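Local structure of glucose-6-phosphate 1-dehydrogenase (Kluyveromyces lactis, 7E6I) at residues 89-94 and 130-135; 96-101 and 137-142; 120-125 and 147-152. The protein probably catalyses the NADP-dependent oxidation of glucose 6-phosphate to 6-phosphogluconolactone, the first and rate-limiting step of the oxidative pentose phosphate pathway. One frame throughout, in Å; residues are numbered along the deposited sequence.

Interaction 1 (89-94 and 130-135); sequences GPYDSD and IDVCSK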
ATOM      1  N   GLY A  89      11.840   5.863  27.439  1.00 50.21           N
ATOM      2  CA  GLY A  89      10.707   6.030  28.308  1.00 51.82           C
ATOM      3  C   GLY A  89       9.601   5.067  27.955  1.00 54.50           C
ATOM      4  O   GLY A  89       9.556   4.512  26.853  1.00 54.75           O
ATOM      5  N   PRO A  90       8.686   4.842  28.892  1.00 53.98           N
ATOM      6  CA  PRO A  90       7.559   3.951  28.618  1.00 53.27           C
ATOM      7  C   PRO A  90       6.528   4.639  27.742  1.00 51.83           C
ATOM      8  O   PRO A  90       6.419   5.867  27.713  1.00 52.30           O
ATOM      9  CB  PRO A  90       7.000   3.655  30.014  1.00 53.71           C
ATOM     10  CG  PRO A  90       7.352   4.866  30.822  1.00 54.92           C
ATOM     11  CD  PRO A  90       8.609   5.450  30.235  1.00 55.64           C
ATOM     12  N   TYR A  91       5.783   3.825  26.992  1.00 52.52           N
ATOM     13  CA  TYR A  91       4.627   4.359  26.277  1.00 54.50           C
ATOM     14  C   TYR A  91       3.428   4.521  27.199  1.00 58.30           C
ATOM     15  O   TYR A  91       2.501   5.273  26.872  1.00 57.78           O
ATOM     16  CB  TYR A  91       4.243   3.453  25.099  1.00 51.40           C
ATOM     17  CG  TYR A  91       5.386   3.083  24.173  1.00 47.00           C
ATOM     18  CD1 TYR A  91       6.075   4.061  23.461  1.00 46.05           C
ATOM     19  CD2 TYR A  91       5.761   1.760  24.000  1.00 44.36           C
ATOM     20  CE1 TYR A  91       7.124   3.727  22.614  1.00 46.32           C
ATOM     21  CE2 TYR A  91       6.800   1.413  23.155  1.00 45.74           C
ATOM     22  CZ  TYR A  91       7.486   2.398  22.470  1.00 49.07           C
ATOM     23  OH  TYR A  91       8.525   2.049  21.633  1.00 46.67           O
ATOM     24  N   ASP A  92       3.472   3.866  28.359  1.00 58.88           N
ATOM     25  CA  ASP A  92       2.374   3.658  29.291  1.00 60.50           C
ATOM     26  C   ASP A  92       2.183   4.795  30.288  1.00 63.36           C
ATOM     27  O   ASP A  92       1.182   4.794  31.013  1.00 63.19           O
ATOM     28  CB  ASP A  92       2.641   2.365  30.072  1.00 63.99           C
ATOM     29  CG  ASP A  92       1.405   1.542  30.278  1.00 76.66           C
ATOM     30  OD1 ASP A  92       1.275   0.491  29.617  1.00 83.06           O
ATOM     31  OD2 ASP A  92       0.568   1.936  31.116  1.00 83.16           O
ATOM     32  N   SER A  93       3.116   5.743  30.366  1.00 59.97           N
ATOM     33  CA  SER A  93       3.176   6.637  31.512  1.00 61.45           C
ATOM     34  C   SER A  93       3.665   8.013  31.089  1.00 59.68           C
ATOM     35  O   SER A  93       4.494   8.146  30.186  1.00 57.15           O
ATOM     36  CB  SER A  93       4.091   6.067  32.604  1.00 64.41           C
ATOM     37  OG  SER A  93       3.703   6.524  33.889  1.00 72.44           O
ATOM     38  N   ASP A  94       3.186   9.031  31.810  1.00 61.43           N
ATOM     39  CA  ASP A  94       3.343  10.418  31.386  1.00 59.34           C
ATOM     40  C   ASP A  94       4.761  10.954  31.540  1.00 60.48           C
ATOM     41  O   ASP A  94       5.068  12.001  30.962  1.00 60.28           O
ATOM     42  CB  ASP A  94       2.395  11.326  32.173  1.00 59.35           C
ATOM     43  CG  ASP A  94       0.968  10.798  32.224  1.00 64.00           C
ATOM     44  OD1 ASP A  94       0.433  10.348  31.183  1.00 64.51           O
ATOM     45  OD2 ASP A  94       0.369  10.857  33.314  1.00 66.05           O
ATOM     46  N   ILE A 130      -2.978   3.441  20.638  1.00 42.10           N
ATOM     47  CA  ILE A 130      -3.997   4.136  21.413  1.00 46.02           C
ATOM     48  C   ILE A 130      -3.402   4.656  22.711  1.00 48.84           C
ATOM     49  O   ILE A 130      -3.724   5.769  23.156  1.00 48.25           O
ATOM     50  CB  ILE A 130      -5.211   3.217  21.654  1.00 44.22           C
ATOM     51  CG1 ILE A 130      -6.091   3.178  20.421  1.00 43.53           C
ATOM     52  CG2 ILE A 130      -6.072   3.762  22.762  1.00 46.72           C
ATOM     53  CD1 ILE A 130      -6.518   4.551  19.938  1.00 47.18           C
ATOM     54  N   ASP A 131      -2.508   3.885  23.327  1.00 44.27           N
ATOM     55  CA  ASP A 131      -1.829   4.402  24.500  1.00 46.44           C
ATOM     56  C   ASP A 131      -1.008   5.628  24.138  1.00 44.44           C
ATOM     57  O   ASP A 131      -1.171   6.689  24.749  1.00 46.81           O
ATOM     58  CB  ASP A 131      -0.964   3.314  25.143  1.00 50.50           C
ATOM     59  CG  ASP A 131      -1.795   2.172  25.708  1.00 55.37           C
ATOM     60  OD1 ASP A 131      -3.035   2.325  25.746  1.00 59.00           O
ATOM     61  OD2 ASP A 131      -1.227   1.123  26.110  1.00 60.12           O
ATOM     62  N   VAL A 132      -0.154   5.520  23.116  1.00 42.74           N
ATOM     63  CA  VAL A 132       0.704   6.649  22.756  1.00 43.41           C
ATOM     64  C   VAL A 132      -0.127   7.844  22.312  1.00 43.40           C
ATOM     65  O   VAL A 132       0.184   8.994  22.647  1.00 45.03           O
ATOM     66  CB  VAL A 132       1.714   6.242  21.672  1.00 43.44           C
ATOM     67  CG1 VAL A 132       2.599   7.441  21.304  1.00 40.85           C
ATOM     68  CG2 VAL A 132       2.540   5.060  22.148  1.00 42.45           C
ATOM     69  N   CYS A 133      -1.189   7.601  21.548  1.00 42.22           N
ATOM     70  CA  CYS A 133      -2.027   8.711  21.101  1.00 43.92           C
ATOM     71  C   CYS A 133      -2.663   9.426  22.286  1.00 46.67           C
ATOM     72  O   CYS A 133      -2.640  10.660  22.359  1.00 46.31           O
ATOM     73  CB  CYS A 133      -3.084   8.211  20.117  1.00 41.84           C
ATOM     74  SG  CYS A 133      -2.401   7.929  18.449  1.00 39.61           S
ATOM     75  N   SER A 134      -3.226   8.664  23.232  1.00 44.24           N
ATOM     76  CA  SER A 134      -3.685   9.246  24.490  1.00 48.87           C
ATOM     77  C   SER A 134      -2.604  10.106  25.123  1.00 51.11           C
ATOM     78  O   SER A 134      -2.827  11.285  25.429  1.00 51.31           O
ATOM     79  CB  SER A 134      -4.108   8.149  25.471  1.00 47.63           C
ATOM     80  OG  SER A 134      -5.184   7.399  24.954  1.00 50.78           O
ATOM     81  N   LYS A 135      -1.416   9.537  25.308  1.00 47.05           N
ATOM     82  CA  LYS A 135      -0.357  10.258  26.003  1.00 49.30           C
ATOM     83  C   LYS A 135       0.030  11.538  25.267  1.00 49.10           C
ATOM     84  O   LYS A 135       0.161  12.602  25.882  1.00 49.12           O
ATOM     85  CB  LYS A 135       0.847   9.345  26.183  1.00 50.64           C
ATOM     86  CG  LYS A 135       0.596   8.172  27.106  1.00 52.68           C
ATOM     87  CD  LYS A 135       0.446   8.623  28.538  1.00 54.66           C
ATOM     88  CE  LYS A 135      -0.407   7.640  29.318  1.00 58.90           C
ATOM     89  NZ  LYS A 135      -1.246   8.312  30.342  1.00 65.26           N
TER

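Interaction 2 (96-101 and 137-142); sequences GYLELK and KENLYT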
ATOM      1  N   GLY A  96       7.678   9.949  30.461  1.00 58.26           N
ATOM      2  CA  GLY A  96       8.412   9.994  29.209  1.00 56.99           C
ATOM      3  C   GLY A  96       7.967  11.140  28.325  1.00 55.55           C
ATOM      4  O   GLY A  96       8.796  11.848  27.745  1.00 55.28           O
ATOM      5  N   TYR A  97       6.651  11.357  28.236  1.00 54.34           N
ATOM      6  CA  TYR A  97       6.123  12.397  27.356  1.00 56.61           C
ATOM      7  C   TYR A  97       6.441  13.787  27.889  1.00 54.97           C
ATOM      8  O   TYR A  97       6.754  14.696  27.113  1.00 53.62           O
ATOM      9  CB  TYR A  97       4.619  12.195  27.167  1.00 52.47           C
ATOM     10  CG  TYR A  97       4.332  10.856  26.523  1.00 54.10           C
ATOM     11  CD1 TYR A  97       4.319   9.690  27.281  1.00 52.11           C
ATOM     12  CD2 TYR A  97       4.119  10.751  25.155  1.00 50.83           C
ATOM     13  CE1 TYR A  97       4.085   8.459  26.703  1.00 50.95           C
ATOM     14  CE2 TYR A  97       3.876   9.519  24.562  1.00 52.80           C
ATOM     15  CZ  TYR A  97       3.860   8.376  25.343  1.00 51.83           C
ATOM     16  OH  TYR A  97       3.618   7.149  24.759  1.00 48.88           O
ATOM     17  N   LEU A  98       6.397  13.964  29.211  1.00 55.33           N
ATOM     18  CA  LEU A  98       6.782  15.247  29.781  1.00 53.16           C
ATOM     19  C   LEU A  98       8.267  15.507  29.580  1.00 54.77           C
ATOM     20  O   LEU A  98       8.668  16.632  29.264  1.00 56.13           O
ATOM     21  CB  LEU A  98       6.412  15.296  31.258  1.00 54.27           C
ATOM     22  CG  LEU A  98       4.903  15.186  31.464  1.00 56.89           C
ATOM     23  CD1 LEU A  98       4.566  14.856  32.905  1.00 54.39           C
ATOM     24  CD2 LEU A  98       4.212  16.464  31.006  1.00 56.86           C
ATOM     25  N   GLU A  99       9.099  14.477  29.732  1.00 52.91           N
ATOM     26  CA  GLU A  99      10.511  14.641  29.396  1.00 56.59           C
ATOM     27  C   GLU A  99      10.687  14.984  27.918  1.00 57.47           C
ATOM     28  O   GLU A  99      11.480  15.865  27.571  1.00 57.62           O
ATOM     29  CB  GLU A  99      11.290  13.376  29.763  1.00 60.98           C
ATOM     30  CG  GLU A  99      11.478  13.158  31.269  1.00 62.06           C
ATOM     31  CD  GLU A  99      11.834  11.712  31.632  1.00 72.11           C
ATOM     32  OE1 GLU A  99      11.918  10.856  30.714  1.00 70.78           O
ATOM     33  OE2 GLU A  99      12.032  11.432  32.844  1.00 75.81           O
ATOM     34  N   LEU A 100       9.942  14.308  27.034  1.00 55.24           N
ATOM     35  CA  LEU A 100       9.992  14.638  25.611  1.00 54.62           C
ATOM     36  C   LEU A 100       9.470  16.046  25.351  1.00 53.39           C
ATOM     37  O   LEU A 100      10.076  16.806  24.588  1.00 54.15           O
ATOM     38  CB  LEU A 100       9.201  13.603  24.804  1.00 53.93           C
ATOM     39  CG  LEU A 100       9.188  13.665  23.269  1.00 48.92           C
ATOM     40  CD1 LEU A 100      10.548  13.364  22.643  1.00 41.53           C
ATOM     41  CD2 LEU A 100       8.137  12.715  22.726  1.00 46.28           C
ATOM     42  N   LYS A 101       8.358  16.419  25.994  1.00 51.68           N
ATOM     43  CA  LYS A 101       7.844  17.781  25.879  1.00 53.67           C
ATOM     44  C   LYS A 101       8.906  18.816  26.221  1.00 55.69           C
ATOM     45  O   LYS A 101       8.888  19.922  25.676  1.00 57.45           O
ATOM     46  CB  LYS A 101       6.615  17.944  26.779  1.00 55.51           C
ATOM     47  CG  LYS A 101       6.033  19.358  26.908  1.00 59.20           C
ATOM     48  CD  LYS A 101       4.643  19.264  27.548  1.00 61.55           C
ATOM     49  CE  LYS A 101       4.267  20.467  28.392  1.00 63.89           C
ATOM     50  NZ  LYS A 101       4.639  21.771  27.769  1.00 72.08           N
ATOM     51  N   LYS A 137      -1.840  13.277  23.348  1.00 47.73           N
ATOM     52  CA  LYS A 137      -2.944  14.216  23.498  1.00 48.48           C
ATOM     53  C   LYS A 137      -3.037  14.762  24.921  1.00 48.79           C
ATOM     54  O   LYS A 137      -3.375  15.934  25.106  1.00 50.84           O
ATOM     55  CB  LYS A 137      -4.248  13.536  23.076  1.00 43.42           C
ATOM     56  CG  LYS A 137      -5.449  14.448  22.990  1.00 44.27           C
ATOM     57  CD  LYS A 137      -5.268  15.596  21.988  1.00 44.53           C
ATOM     58  CE  LYS A 137      -6.598  16.325  21.768  1.00 41.63           C
ATOM     59  NZ  LYS A 137      -6.515  17.367  20.704  1.00 51.50           N
ATOM     60  N   GLU A 138      -2.746  13.941  25.935  1.00 50.33           N
ATOM     61  CA  GLU A 138      -2.801  14.411  27.319  1.00 53.09           C
ATOM     62  C   GLU A 138      -1.615  15.299  27.680  1.00 52.34           C
ATOM     63  O   GLU A 138      -1.766  16.211  28.500  1.00 50.65           O
ATOM     64  CB  GLU A 138      -2.855  13.229  28.303  1.00 57.60           C
ATOM     65  CG  GLU A 138      -3.954  12.166  28.043  1.00 60.99           C
ATOM     66  CD  GLU A 138      -3.618  10.759  28.616  1.00 69.84           C
ATOM     67  OE1 GLU A 138      -4.503  10.115  29.232  1.00 73.04           O
ATOM     68  OE2 GLU A 138      -2.468  10.287  28.446  1.00 68.56           O
ATOM     69  N   ASN A 139      -0.442  15.060  27.090  1.00 52.68           N
ATOM     70  CA  ASN A 139       0.795  15.674  27.559  1.00 50.04           C
ATOM     71  C   ASN A 139       1.497  16.558  26.540  1.00 50.55           C
ATOM     72  O   ASN A 139       2.107  17.548  26.938  1.00 52.86           O
ATOM     73  CB  ASN A 139       1.784  14.589  28.016  1.00 48.98           C
ATOM     74  CG  ASN A 139       1.263  13.778  29.189  1.00 55.88           C
ATOM     75  OD1 ASN A 139       1.424  14.162  30.347  1.00 58.86           O
ATOM     76  ND2 ASN A 139       0.625  12.652  28.895  1.00 57.55           N
ATOM     77  N   LEU A 140       1.432  16.240  25.249  1.00 50.15           N
ATOM     78  CA  LEU A 140       2.286  16.872  24.245  1.00 50.58           C
ATOM     79  C   LEU A 140       1.464  17.399  23.074  1.00 50.81           C
ATOM     80  O   LEU A 140       1.775  17.150  21.910  1.00 53.72           O
ATOM     81  CB  LEU A 140       3.325  15.877  23.750  1.00 49.22           C
ATOM     82  CG  LEU A 140       4.752  16.321  23.441  1.00 51.62           C
ATOM     83  CD1 LEU A 140       5.583  15.084  23.137  1.00 50.37           C
ATOM     84  CD2 LEU A 140       4.825  17.321  22.299  1.00 52.96           C
ATOM     85  N   TYR A 141       0.404  18.149  23.361  1.00 49.96           N
ATOM     86  CA  TYR A 141      -0.454  18.727  22.332  1.00 49.72           C
ATOM     87  C   TYR A 141      -0.553  20.231  22.563  1.00 52.60           C
ATOM     88  O   TYR A 141      -0.959  20.665  23.646  1.00 54.55           O
ATOM     89  CB  TYR A 141      -1.839  18.074  22.371  1.00 48.45           C
ATOM     90  CG  TYR A 141      -2.741  18.443  21.219  1.00 48.48           C
ATOM     91  CD1 TYR A 141      -3.565  19.562  21.289  1.00 50.06           C
ATOM     92  CD2 TYR A 141      -2.766  17.671  20.061  1.00 47.01           C
ATOM     93  CE1 TYR A 141      -4.387  19.902  20.240  1.00 50.42           C
ATOM     94  CE2 TYR A 141      -3.590  18.000  19.002  1.00 48.08           C
ATOM     95  CZ  TYR A 141      -4.395  19.112  19.100  1.00 49.83           C
ATOM     96  OH  TYR A 141      -5.206  19.436  18.049  1.00 51.30           O
ATOM     97  N   THR A 142      -0.188  21.029  21.559  1.00 51.59           N
ATOM     98  CA  THR A 142      -0.302  22.484  21.657  1.00 53.84           C
ATOM     99  C   THR A 142      -1.377  22.990  20.702  1.00 54.66           C
ATOM    100  O   THR A 142      -1.282  22.785  19.489  1.00 53.77           O
ATOM    101  CB  THR A 142       1.034  23.179  21.377  1.00 53.26           C
ATOM    102  OG1 THR A 142       0.820  24.594  21.280  1.00 58.92           O
ATOM    103  CG2 THR A 142       1.671  22.675  20.098  1.00 54.08           C
TER

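Interaction 3 (120-125 and 147-152); sequences FYLALP and QRVIVE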
ATOM      1  N   PHE A 120       4.725  13.068  14.457  1.00 37.47           N
ATOM      2  CA  PHE A 120       4.907  11.862  15.258  1.00 37.33           C
ATOM      3  C   PHE A 120       4.697  10.649  14.363  1.00 35.59           C
ATOM      4  O   PHE A 120       3.573  10.386  13.923  1.00 36.89           O
ATOM      5  CB  PHE A 120       3.932  11.844  16.432  1.00 37.25           C
ATOM      6  CG  PHE A 120       4.120  12.980  17.382  1.00 40.30           C
ATOM      7  CD1 PHE A 120       5.132  12.949  18.332  1.00 40.42           C
ATOM      8  CD2 PHE A 120       3.301  14.094  17.313  1.00 40.92           C
ATOM      9  CE1 PHE A 120       5.313  14.006  19.209  1.00 42.98           C
ATOM     10  CE2 PHE A 120       3.477  15.156  18.188  1.00 42.27           C
ATOM     11  CZ  PHE A 120       4.486  15.116  19.132  1.00 43.53           C
ATOM     12  N   TYR A 121       5.773   9.915  14.090  1.00 34.38           N
ATOM     13  CA  TYR A 121       5.683   8.662  13.344  1.00 36.67           C
ATOM     14  C   TYR A 121       5.575   7.506  14.334  1.00 36.18           C
ATOM     15  O   TYR A 121       6.500   7.273  15.120  1.00 36.49           O
ATOM     16  CB  TYR A 121       6.897   8.478  12.427  1.00 34.04           C
ATOM     17  CG  TYR A 121       6.678   7.439  11.353  1.00 35.07           C
ATOM     18  CD1 TYR A 121       6.433   6.101  11.685  1.00 35.20           C
ATOM     19  CD2 TYR A 121       6.693   7.793  10.006  1.00 33.30           C
ATOM     20  CE1 TYR A 121       6.213   5.149  10.706  1.00 35.53           C
ATOM     21  CE2 TYR A 121       6.473   6.846   9.017  1.00 33.08           C
ATOM     22  CZ  TYR A 121       6.236   5.529   9.364  1.00 34.73           C
ATOM     23  OH  TYR A 121       6.018   4.590   8.373  1.00 36.09           O
ATOM     24  N   LEU A 122       4.470   6.762  14.275  1.00 35.65           N
ATOM     25  CA  LEU A 122       4.182   5.729  15.277  1.00 39.31           C
ATOM     26  C   LEU A 122       4.495   4.342  14.711  1.00 39.74           C
ATOM     27  O   LEU A 122       3.613   3.598  14.280  1.00 40.21           O
ATOM     28  CB  LEU A 122       2.729   5.829  15.738  1.00 37.69           C
ATOM     29  CG  LEU A 122       2.365   6.769  16.887  1.00 37.60           C
ATOM     30  CD1 LEU A 122       2.970   8.141  16.709  1.00 38.93           C
ATOM     31  CD2 LEU A 122       0.861   6.867  17.003  1.00 36.83           C
ATOM     32  N   ALA A 123       5.780   3.977  14.737  1.00 36.85           N
ATOM     33  CA  ALA A 123       6.228   2.696  14.182  1.00 35.51           C
ATOM     34  C   ALA A 123       5.947   1.558  15.166  1.00 39.74           C
ATOM     35  O   ALA A 123       6.841   0.862  15.645  1.00 41.88           O
ATOM     36  CB  ALA A 123       7.705   2.763  13.831  1.00 35.05           C
ATOM     37  N   LEU A 124       4.669   1.367  15.456  1.00 37.02           N
ATOM     38  CA  LEU A 124       4.230   0.499  16.535  1.00 39.57           C
ATOM     39  C   LEU A 124       3.008  -0.264  16.074  1.00 42.00           C
ATOM     40  O   LEU A 124       2.324   0.157  15.130  1.00 40.30           O
ATOM     41  CB  LEU A 124       3.896   1.316  17.797  1.00 41.93           C
ATOM     42  CG  LEU A 124       5.050   2.066  18.465  1.00 40.88           C
ATOM     43  CD1 LEU A 124       4.539   3.142  19.390  1.00 41.95           C
ATOM     44  CD2 LEU A 124       5.912   1.078  19.225  1.00 42.96           C
ATOM     45  N   PRO A 125       2.700  -1.398  16.700  1.00 41.11           N
ATOM     46  CA  PRO A 125       1.445  -2.093  16.406  1.00 41.86           C
ATOM     47  C   PRO A 125       0.274  -1.356  17.030  1.00 43.74           C
ATOM     48  O   PRO A 125       0.455  -0.570  17.973  1.00 43.65           O
ATOM     49  CB  PRO A 125       1.646  -3.472  17.049  1.00 43.60           C
ATOM     50  CG  PRO A 125       2.613  -3.218  18.154  1.00 43.95           C
ATOM     51  CD  PRO A 125       3.520  -2.129  17.684  1.00 41.01           C
ATOM     52  N   GLN A 147       0.322  19.581  14.905  1.00 38.94           N
ATOM     53  CA  GLN A 147       0.914  18.259  15.062  1.00 42.24           C
ATOM     54  C   GLN A 147       0.214  17.265  14.142  1.00 40.04           C
ATOM     55  O   GLN A 147      -1.004  17.334  13.942  1.00 40.79           O
ATOM     56  CB  GLN A 147       0.831  17.756  16.514  1.00 37.12           C
ATOM     57  CG  GLN A 147      -0.511  18.000  17.158  1.00 41.64           C
ATOM     58  CD  GLN A 147      -0.495  19.257  18.028  1.00 47.24           C
ATOM     59  OE1 GLN A 147       0.413  19.448  18.836  1.00 48.32           O
ATOM     60  NE2 GLN A 147      -1.486  20.130  17.842  1.00 45.39           N
ATOM     61  N   ARG A 148       0.994  16.339  13.594  1.00 35.87           N
ATOM     62  CA  ARG A 148       0.498  15.298  12.711  1.00 35.39           C
ATOM     63  C   ARG A 148       1.050  13.961  13.178  1.00 37.51           C
ATOM     64  O   ARG A 148       2.230  13.859  13.525  1.00 38.33           O
ATOM     65  CB  ARG A 148       0.915  15.567  11.260  1.00 34.54           C
ATOM     66  CG  ARG A 148       0.248  16.782  10.643  1.00 36.36           C
ATOM     67  CD  ARG A 148       0.878  17.169   9.310  1.00 35.89           C
ATOM     68  NE  ARG A 148       0.337  18.433   8.818  1.00 38.20           N
ATOM     69  CZ  ARG A 148       0.995  19.280   8.032  1.00 37.98           C
ATOM     70  NH1 ARG A 148       2.235  19.009   7.634  1.00 34.43           N
ATOM     71  NH2 ARG A 148       0.406  20.406   7.647  1.00 41.13           N
ATOM     72  N   VAL A 149       0.213  12.931  13.203  1.00 34.15           N
ATOM     73  CA  VAL A 149       0.684  11.608  13.589  1.00 34.43           C
ATOM     74  C   VAL A 149       0.458  10.641  12.431  1.00 34.28           C
ATOM     75  O   VAL A 149      -0.607  10.636  11.807  1.00 32.79           O
ATOM     76  CB  VAL A 149       0.041  11.114  14.903  1.00 36.87           C
ATOM     77  CG1 VAL A 149      -1.143  11.984  15.322  1.00 34.40           C
ATOM     78  CG2 VAL A 149      -0.333   9.637  14.821  1.00 36.16           C
ATOM     79  N   ILE A 150       1.487   9.855  12.127  1.00 35.85           N
ATOM     80  CA  ILE A 150       1.437   8.812  11.118  1.00 34.05           C
ATOM     81  C   ILE A 150       1.256   7.475  11.818  1.00 32.76           C
ATOM     82  O   ILE A 150       2.011   7.142  12.742  1.00 34.48           O
ATOM     83  CB  ILE A 150       2.717   8.804  10.267  1.00 33.45           C
ATOM     84  CG1 ILE A 150       2.824  10.072   9.432  1.00 34.57           C
ATOM     85  CG2 ILE A 150       2.746   7.588   9.373  1.00 31.65           C
ATOM     86  CD1 ILE A 150       4.229  10.329   8.949  1.00 34.81           C
ATOM     87  N   VAL A 151       0.258   6.708  11.384  1.00 31.28           N
ATOM     88  CA  VAL A 151       0.130   5.309  11.753  1.00 31.46           C
ATOM     89  C   VAL A 151      -0.021   4.496  10.480  1.00 34.06           C
ATOM     90  O   VAL A 151      -0.490   4.982   9.447  1.00 31.52           O
ATOM     91  CB  VAL A 151      -1.049   5.033  12.712  1.00 35.26           C
ATOM     92  CG1 VAL A 151      -0.605   5.243  14.152  1.00 38.08           C
ATOM     93  CG2 VAL A 151      -2.240   5.903  12.373  1.00 30.41           C
ATOM     94  N   GLU A 152       0.372   3.233  10.579  1.00 37.86           N
ATOM     95  CA  GLU A 152       0.479   2.343   9.438  1.00 36.97           C
ATOM     96  C   GLU A 152      -0.461   1.159   9.618  1.00 36.02           C
ATOM     97  O   GLU A 152      -0.734   0.735  10.745  1.00 38.63           O
ATOM     98  CB  GLU A 152       1.921   1.864   9.292  1.00 40.40           C
ATOM     99  CG  GLU A 152       2.193   1.104   8.030  1.00 40.81           C
ATOM    100  CD  GLU A 152       3.672   0.986   7.740  1.00 47.80           C
ATOM    101  OE1 GLU A 152       4.496   1.702   8.394  1.00 45.82           O
ATOM    102  OE2 GLU A 152       3.995   0.167   6.844  1.00 50.53           O
TER

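Interaction 1 (89-94 and 130-135)
Asp94 and Lys135 meet with their side chains at about a right angle, forming a salt bridge in which Lys135 NZ lies 2.8 Å from Asp94 OD1. The ammonium reaches the syn side of this oxygen, 24° out of the carboxylate plane. The lysine chain bends at chi2 (-70°), which sets CD 3.2 Å from Asp94 OD1, and again at chi4, which places NZ. Lys135 CG lies 3.5 Å from Tyr91 O. Farther out, Lys135 CE comes to 3.7 Å from Asp92 O, so the aliphatic part is laid against the loop backbone. Glu138 is a second salt-bridge partner of Lys135 NZ, and Asn139 ND2 also donates to Asp94 OD1.

Tyr91 and Val132 run side by side, pointing the same way. Val132 CG2 is 3.8 Å from Tyr91 CB and approaches the ring obliquely near CG and CD1; both side chains are buried and also touch Leu124. At the exposed end, Asp92 OD1 and Asp131 OD2 stand 4.4 Å apart, a proximity of like charges that is probably mildly unfavourable. The contact packs the loop following strand 84-88 on helix 126-139, beside the predicted dinucleotide site, where Tyr91 adjoins Gly15 and Arg49.

Interaction 2 (96-101 and 137-142)
Tyr97 and Lys101, one turn apart on helix 94-110, face Asn139 and Leu140 at the C-terminal end of helix 126-139, with CA of Lys101 5.9 Å from CA of Leu140, the first residue to leave helical geometry. Leu140 carries the apolar half. Its CD1 comes to 3.5 Å from Leu100 CD2 and 3.9 Å from Leu100 CG, the two side chains crossing at about a right angle, and its CG lies 4.2 Å from Lys101 CB. The Leu100 side chain also touches Thr12 and Phe14 of strand 10-14.

Asn139 forms the other half. Its CB meets Tyr97 CB at 3.8 Å, and its OD1 rests against the branched end of Leu98, 3.7 Å from Leu98 CD2. The amide nitrogen bonds instead to Lys135 O. Lys101 CD comes to 3.1 Å from Asn139 O, and the end of the lysine then leads away to a salt bridge with Glu105. No hydrogen bond joins the two segments, so the contact rests on van der Waals packing between helix 94-110 and the C-terminal end of helix 126-139 with the residue after it, as in an alpha/beta fold whose neighbouring helices pack together over one side of a parallel sheet.

Interaction 3 (120-125 and 147-152)
The Tyr121 ring carries Ile150 on one face: Ile150 CG2 sits 4.0 Å from the ring centroid and 17° off the normal, a CH-pi contact displaced toward the CE2 side of the rim. Ile150 CD1 adds a contact with Tyr121 CD2. Glu152 OE1 lies at the edge, near the ring plane, and accepts a weak hydrogen bond from Tyr121 OH (3.3 Å); the carboxylate is turned 79° from the ring. Ala123 N is also at the edge of this ring, in its plane. Both Tyr121 and Ile150 touch Ile181. The Phe120 ring is met at its edge, by Gln147 CB near CE2. Its plane lies only 7° from that of the Gln147 amide, whose nitrogen bonds to Thr142 O.

Leu122 shares the Phe120 side of the sheet with Val149 and Val151. Its CD2 lies 3.7 Å from Val149 CG2 and 3.6 Å from Val151 CG1, and helix 126-139 covers this side through Cys133 near Leu122 and Phe129 near Val151.

Between the strands, the backbone bonds follow a parallel ladder. Phe120 N donates to Arg148 O at 2.8 Å, Ile150 N returns a bond to Phe120 O, and Leu122 N reaches Ile150 O at 2.9 Å. Val149 CA supplements this with a CA-H...O contact to Phe120 O. Beyond Leu122 the chain leaves the strand through an inverse gamma turn centred on Ala123. The nearest atoms of the Glu152 side chain and the bound glucose 6-phosphate are about 7 Å apart, so it lies near the substrate site without touching the ligand. Strands 117-122 and 146-152, joined through helix 126-139, form a beta-alpha-beta crossover of the Rossmann-type fold.

How the interactions relate
Interaction 3 is the buried core of the group, a backbone ladder between adjacent parallel strands with mainly apolar side chains and a weak Tyr121-Glu152 bond at one end. Interactions 1 and 2 are partly buried and use successive parts of helix 126-139, which connects the two strands of interaction 3. Their chemistry differs: interaction 1 combines a salt bridge with an apolar contact of the buried Tyr91 and Val132, interaction 2 relies on packing without a hydrogen bond across it. They meet directly, since Tyr97 OH bonds to Tyr91 O. Leu140 of interaction 2 packs on Phe120 and, with the Thr142-Gln147 bond, joins the chain after helix 126-139 to the sheet.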